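Local atomic coordinates of restriction endonuclease (PDB entry 4F0Q), a protein that cleaves DNA in a cytosine-methylation-dependent manner, working as a tetramer whose subunits each pair a probable DNA-recognition domain with a nuclease domain. Residues A[274-286]-A[409-421]. Numbering follows the deposited sequence.
Sequences QQPASGSAEAATL and IAGGTLAATVRRM
Arg419 bends about its CG-CD bond (chi3 43°), which brings one face of the guanidinium against the methyl of Ala281, NH1 3.5 Å from Ala281 CB. Thr285 places OG1 beside its backbone N (chi1 -64°), where it donates to Ala281 O from above the carbonyl plane and also lies 3.3 Å from Arg419 CD, near the guanidinium plane. Glu282, extended beyond CG, crosses Arg419 at about a right angle and drops as a knob among Gly412, Ala415, Ala416 and Arg419. Its carboxylate rests on the methyl of Ala416, and OE2 stays 4.3 Å from Arg419 NE, too far for a salt bridge. Helix 411-421 belongs to the PD-(D/E)XK nuclease fold, following strand 406-409, outermost in this chain's five-stranded mixed sheet; segment 281-286 packs across it, the two axes at 95°. At the first turn of helix 411-421, Gly412 N donates to Gln274 O (2.7 Å) in the carbonyl plane; a water donates to the same oxygen and accepts from Thr413 N. The bare backbone of Gly411 and Gly412 lets the chain come this close: Pro276 CD packs 3.7 Å from Gly412 CA, while both methyls of Leu286 cover Gly411. Gln274 packs along Ala410 CB, its OE1 accepting from Phe391 N.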
loop_
_atom_site.group_PDB
_atom_site.type_symbol
_atom_site.label_atom_id
_atom_site.label_comp_id
_atom_site.label_asym_id
_atom_site.label_seq_id
_atom_site.Cartn_x
_atom_site.Cartn_y
_atom_site.Cartn_z
ATOM N N GLN A 274 20.817 11.375 -6.687
ATOM C CA GLN A 274 20.528 10.544 -5.523
ATOM C C GLN A 274 21.583 10.730 -4.437
ATOM O O GLN A 274 21.323 10.497 -3.256
ATOM C CB GLN A 274 20.441 9.072 -5.925
ATOM C CG GLN A 274 19.435 8.791 -7.024
ATOM C CD GLN A 274 19.417 7.332 -7.431
ATOM O OE1 GLN A 274 19.255 6.445 -6.594
ATOM N NE2 GLN A 274 19.593 7.075 -8.722
ATOM N N GLN A 275 22.776 11.146 -4.848
ATOM C CA GLN A 275 23.862 11.417 -3.919
ATOM C C GLN A 275 23.818 12.878 -3.484
ATOM O O GLN A 275 23.309 13.727 -4.215
ATOM C CB GLN A 275 25.209 11.103 -4.578
ATOM C CG GLN A 275 25.429 9.628 -4.868
ATOM C CD GLN A 275 25.508 8.795 -3.608
ATOM O OE1 GLN A 275 26.474 8.888 -2.851
ATOM N NE2 GLN A 275 24.489 7.976 -3.373
ATOM N N PRO A 276 24.347 13.177 -2.288
ATOM C CA PRO A 276 24.391 14.565 -1.814
ATOM C C PRO A 276 25.415 15.391 -2.586
ATOM O O PRO A 276 26.097 14.858 -3.463
ATOM C CB PRO A 276 24.822 14.419 -0.352
ATOM C CG PRO A 276 25.579 13.137 -0.313
ATOM C CD PRO A 276 24.893 12.236 -1.292
ATOM N N ALA A 277 25.522 16.676 -2.262
ATOM C CA ALA A 277 26.481 17.555 -2.924
ATOM C C ALA A 277 27.914 17.100 -2.663
ATOM O O ALA A 277 28.160 16.275 -1.783
ATOM C CB ALA A 277 26.285 18.994 -2.474
ATOM N N SER A 278 28.853 17.646 -3.430
ATOM C CA SER A 278 30.250 17.220 -3.367
ATOM C C SER A 278 30.891 17.434 -1.995
ATOM O O SER A 278 31.306 16.477 -1.342
ATOM C CB SER A 278 31.075 17.927 -4.445
ATOM O OG SER A 278 32.428 17.510 -4.405
ATOM N N GLY A 279 30.970 18.689 -1.565
ATOM C CA GLY A 279 31.616 19.017 -0.305
ATOM C C GLY A 279 30.640 19.276 0.825
ATOM O O GLY A 279 30.996 19.881 1.836
ATOM N N SER A 280 29.406 18.813 0.655
ATOM C CA SER A 280 28.359 19.023 1.648
ATOM C C SER A 280 28.636 18.262 2.940
ATOM O O SER A 280 29.506 17.394 2.986
ATOM C CB SER A 280 27.003 18.600 1.083
ATOM O OG SER A 280 27.021 17.239 0.688
ATOM N N ALA A 281 27.889 18.597 3.987
ATOM C CA ALA A 281 28.008 17.906 5.264
ATOM C C ALA A 281 27.389 16.518 5.162
ATOM O O ALA A 281 27.844 15.568 5.805
ATOM C CB ALA A 281 27.335 18.708 6.366
ATOM N N GLU A 282 26.350 16.409 4.339
ATOM C CA GLU A 282 25.664 15.142 4.128
ATOM C C GLU A 282 26.553 14.163 3.367
ATOM O O GLU A 282 26.410 12.949 3.504
ATOM C CB GLU A 282 24.348 15.368 3.382
ATOM C CG GLU A 282 23.415 16.343 4.083
ATOM C CD GLU A 282 22.087 16.510 3.372
ATOM O OE1 GLU A 282 21.950 16.011 2.235
ATOM O OE2 GLU A 282 21.180 17.142 3.954
ATOM N N ALA A 283 27.472 14.699 2.570
ATOM C CA ALA A 283 28.440 13.876 1.854
ATOM C C ALA A 283 29.406 13.220 2.833
ATOM O O ALA A 283 29.654 12.013 2.766
ATOM C CB ALA A 283 29.199 14.712 0.840
ATOM N N ALA A 284 29.950 14.026 3.739
ATOM C CA ALA A 284 30.847 13.531 4.776
ATOM C C ALA A 284 30.120 12.538 5.673
ATOM O O ALA A 284 30.682 11.514 6.070
ATOM C CB ALA A 284 31.394 14.687 5.596
ATOM N N THR A 285 28.865 12.851 5.987
ATOM C CA THR A 285 28.025 11.962 6.781
ATOM C C THR A 285 27.878 10.609 6.098
ATOM O O THR A 285 28.032 9.564 6.728
ATOM C CB THR A 285 26.627 12.566 7.011
ATOM O OG1 THR A 285 26.745 13.769 7.780
ATOM C CG2 THR A 285 25.737 11.584 7.756
ATOM N N LEU A 286 27.593 10.639 4.799
ATOM C CA LEU A 286 27.434 9.419 4.018
ATOM C C LEU A 286 28.729 8.616 3.959
ATOM O O LEU A 286 28.709 7.387 4.027
ATOM C CB LEU A 286 26.957 9.745 2.603
ATOM C CG LEU A 286 26.700 8.536 1.705
ATOM C CD1 LEU A 286 25.626 7.641 2.308
ATOM C CD2 LEU A 286 26.309 8.987 0.310
ATOM N N ILE A 409 15.474 4.663 -0.955
ATOM C CA ILE A 409 16.273 5.506 -0.073
ATOM C C ILE A 409 17.754 5.360 -0.408
ATOM O O ILE A 409 18.417 4.419 0.035
ATOM C CB ILE A 409 16.040 5.163 1.412
ATOM C CG1 ILE A 409 14.547 5.223 1.745
ATOM C CG2 ILE A 409 16.826 6.109 2.307
ATOM C CD1 ILE A 409 14.231 4.970 3.204
ATOM N N ALA A 410 18.265 6.297 -1.203
ATOM C CA ALA A 410 19.656 6.270 -1.633
ATOM C C ALA A 410 20.552 7.059 -0.680
ATOM O O ALA A 410 20.140 7.400 0.428
ATOM C CB ALA A 410 19.785 6.804 -3.052
ATOM N N GLY A 411 21.769 7.350 -1.129
ATOM C CA GLY A 411 22.776 7.986 -0.297
ATOM C C GLY A 411 22.405 9.345 0.269
ATOM O O GLY A 411 22.615 9.604 1.453
ATOM N N GLY A 412 21.864 10.217 -0.575
ATOM C CA GLY A 412 21.487 11.553 -0.150
ATOM C C GLY A 412 20.366 11.544 0.870
ATOM O O GLY A 412 20.452 12.199 1.912
ATOM N N THR A 413 19.312 10.793 0.567
ATOM C CA THR A 413 18.168 10.672 1.461
ATOM C C THR A 413 18.583 10.050 2.789
ATOM O O THR A 413 18.170 10.508 3.855
ATOM C CB THR A 413 17.051 9.821 0.827
ATOM O OG1 THR A 413 16.708 10.358 -0.455
ATOM C CG2 THR A 413 15.816 9.812 1.716
ATOM N N LEU A 414 19.408 9.009 2.716
ATOM C CA LEU A 414 19.917 8.341 3.909
ATOM C C LEU A 414 20.732 9.293 4.775
ATOM O O LEU A 414 20.551 9.343 5.988
ATOM C CB LEU A 414 20.771 7.130 3.527
ATOM C CG LEU A 414 21.548 6.467 4.667
ATOM C CD1 LEU A 414 20.602 5.825 5.670
ATOM C CD2 LEU A 414 22.536 5.446 4.125
ATOM N N ALA A 415 21.628 10.046 4.144
ATOM C CA ALA A 415 22.483 10.986 4.860
ATOM C C ALA A 415 21.670 12.091 5.525
ATOM O O ALA A 415 21.880 12.406 6.698
ATOM C CB ALA A 415 23.517 11.582 3.919
ATOM N N ALA A 416 20.742 12.672 4.771
ATOM C CA ALA A 416 19.886 13.737 5.288
ATOM C C ALA A 416 19.036 13.249 6.459
ATOM O O ALA A 416 18.950 13.910 7.502
ATOM C CB ALA A 416 19.000 14.290 4.181
ATOM N N THR A 417 18.417 12.086 6.279
ATOM C CA THR A 417 17.565 11.498 7.305
ATOM C C THR A 417 18.356 11.197 8.570
ATOM O O THR A 417 17.929 11.534 9.671
ATOM C CB THR A 417 16.898 10.200 6.813
ATOM O OG1 THR A 417 16.205 10.451 5.584
ATOM C CG2 THR A 417 15.917 9.676 7.850
ATOM N N VAL A 418 19.513 10.562 8.404
ATOM C CA VAL A 418 20.379 10.223 9.529
ATOM C C VAL A 418 20.834 11.475 10.276
ATOM O O VAL A 418 20.822 11.510 11.507
ATOM C CB VAL A 418 21.604 9.396 9.070
ATOM C CG1 VAL A 418 22.710 9.441 10.109
ATOM C CG2 VAL A 418 21.196 7.958 8.785
ATOM N N ARG A 419 21.219 12.504 9.528
ATOM C CA ARG A 419 21.616 13.774 10.129
ATOM C C ARG A 419 20.476 14.398 10.930
ATOM O O ARG A 419 20.686 14.894 12.041
ATOM C CB ARG A 419 22.115 14.747 9.060
ATOM C CG ARG A 419 23.569 14.538 8.668
ATOM C CD ARG A 419 23.954 15.410 7.487
ATOM N NE ARG A 419 23.433 16.768 7.614
ATOM C CZ ARG A 419 24.048 17.747 8.268
ATOM N NH1 ARG A 419 25.212 17.523 8.860
ATOM N NH2 ARG A 419 23.496 18.951 8.331
ATOM N N ARG A 420 19.271 14.365 10.369
ATOM C CA ARG A 420 18.094 14.882 11.065
ATOM C C ARG A 420 17.836 14.118 12.365
ATOM O O ARG A 420 17.623 14.722 13.417
ATOM C CB ARG A 420 16.860 14.811 10.163
ATOM C CG ARG A 420 15.654 15.569 10.699
ATOM C CD ARG A 420 14.395 15.275 9.892
ATOM N NE ARG A 420 14.617 15.392 8.454
ATOM C CZ ARG A 420 14.618 14.362 7.612
ATOM N NH1 ARG A 420 14.399 13.135 8.064
ATOM N NH2 ARG A 420 14.832 14.559 6.318
ATOM N N MET A 421 17.860 12.790 12.278
ATOM C CA MET A 421 17.646 11.918 13.431
ATOM C C MET A 421 18.651 12.202 14.540
ATOM O O MET A 421 18.285 12.363 15.706
ATOM C CB MET A 421 17.767 10.449 13.014
ATOM C CG MET A 421 16.663 9.957 12.092
ATOM S SD MET A 421 17.085 8.400 11.279
ATOM C CE MET A 421 17.415 7.346 12.687
HETATM O O HOH W 1 19.016 10.039 -2.566
#